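Local coordinates for extracellular solute-binding protein, family 1 (PDB 6G7P), which binds ferric iron as the substrate-binding protein of a FutA-type (IdiA) system, presumably delivering it to an ABC transporter for uptake, at the Fe (III) ion site. Sequence-based numbering; all coordinates share one arbitrary frame.

The Fe (III) ion site. Residues 58, 101, 141, 195, 197-198. With FE (Fe (III) ion), chain B.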
# COMPACT_ATOMS: atom_id res chain seq x y z
N VAL A 58 -1.33 -5.77 3.87
CA VAL A 58 -1.05 -4.61 3.10
C VAL A 58 -1.40 -4.86 1.63
O VAL A 58 -1.18 -5.97 1.11
CB VAL A 58 0.47 -4.34 3.27
CG1 VAL A 58 1.08 -3.54 2.18
CG2 VAL A 58 0.69 -3.70 4.61
N ARG A 101 -0.85 4.58 1.75
CA ARG A 101 0.47 4.81 1.15
C ARG A 101 0.27 5.34 -0.24
O ARG A 101 -0.76 5.13 -0.86
CB ARG A 101 1.33 3.56 1.18
CG ARG A 101 0.73 2.31 0.44
CD ARG A 101 -0.12 1.33 1.31
NE ARG A 101 0.64 0.79 2.47
CZ ARG A 101 1.56 -0.13 2.40
NH1 ARG A 101 2.20 -0.52 3.50
NH2 ARG A 101 1.86 -0.70 1.27
N TYR A 141 2.73 -4.17 -5.10
CA TYR A 141 2.54 -2.74 -5.27
C TYR A 141 2.57 -2.36 -6.75
O TYR A 141 1.79 -1.52 -7.22
CB TYR A 141 3.63 -1.94 -4.55
CG TYR A 141 3.93 -2.34 -3.14
CD1 TYR A 141 2.95 -2.76 -2.25
CD2 TYR A 141 5.26 -2.27 -2.66
CE1 TYR A 141 3.29 -3.07 -0.94
CE2 TYR A 141 5.56 -2.58 -1.37
CZ TYR A 141 4.58 -2.99 -0.48
OH TYR A 141 4.89 -3.31 0.82
N ASN A 195 6.95 3.14 -2.69
CA ASN A 195 5.95 3.65 -1.80
C ASN A 195 6.57 4.76 -0.95
O ASN A 195 7.70 4.68 -0.48
CB ASN A 195 5.32 2.56 -0.93
CG ASN A 195 4.43 1.60 -1.70
OD1 ASN A 195 3.97 1.93 -2.81
ND2 ASN A 195 4.18 0.45 -1.10
N TYR A 197 6.24 5.67 2.18
CA TYR A 197 6.77 5.40 3.52
C TYR A 197 8.19 4.88 3.55
O TYR A 197 8.85 4.97 4.56
CB TYR A 197 5.81 4.47 4.30
CG TYR A 197 5.59 3.14 3.65
CD1 TYR A 197 6.44 2.10 3.83
CD2 TYR A 197 4.50 2.92 2.80
CE1 TYR A 197 6.19 0.87 3.23
CE2 TYR A 197 4.29 1.74 2.14
CZ TYR A 197 5.15 0.70 2.35
OH TYR A 197 4.99 -0.49 1.69
N TYR A 198 8.69 4.31 2.44
CA TYR A 198 10.09 3.83 2.44
C TYR A 198 11.06 5.00 2.46
O TYR A 198 12.16 4.86 3.01
CB TYR A 198 10.34 2.93 1.22
CG TYR A 198 9.65 1.59 1.30
CD1 TYR A 198 9.94 0.68 2.29
CD2 TYR A 198 8.64 1.25 0.42
CE1 TYR A 198 9.28 -0.51 2.35
CE2 TYR A 198 7.99 0.06 0.47
CZ TYR A 198 8.33 -0.83 1.45
OH TYR A 198 7.65 -2.00 1.56
FE FE B . 5.76 -2.27 2.15
O HOH W 1 4.43 -2.28 3.75
O HOH W 2 6.35 -4.12 3.08
O HOH W 3 6.91 -2.24 4.23
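The ring of Tyr141 carries the carboxamide of Asn195 on one face, ND2 lying 3.2 Å above the plane and over its centre, in the tyrosine-rich ferric site of this FutA-type solute-binding protein. On one face of the Tyr198 ring sits CE1 of Tyr197, displaced toward the rim, while the opposite ortho carbon of Tyr197, CE2, covers the centre of the Arg101 guanidinium, whose in-plane edge meets Tyr141 CE1 and water 1. FE and Arg101 CB lie in the plane of the Tyr197 ring, at its edge. Tyr141 comes from helix 140-167, the neighbouring Tyr197 and Tyr198 from helix 196-204. Their phenol oxygens bind FE at 1.9 Å for Tyr141 OH and 2.0 Å for both Tyr197 OH and Tyr198 OH, sharing one face of a distorted octahedron. Three waters take the opposite face, water 3 being the most distant at 2.4 Å from FE. The consecutive tyrosines diverge at chi1: CG of Tyr197 takes the crowded position between the backbone N and carbonyl carbon (60°), whereas in Tyr198 it is anti to the carbonyl carbon (-70°). Asn195 ND2 also donates a hydrogen bond to Tyr197 OH (3.1 Å), in the plane of its own amide and nearly straight (165° at H), which would help fix the direction of that phenol oxygen. Arg101, bent at chi2 and chi3, forms a nearly straight hydrogen bond between NH1 and water 1 O (2.9 Å), a second-shell guanidinium whose positive charge could stabilise phenolate ligands or a water-derived hydroxide.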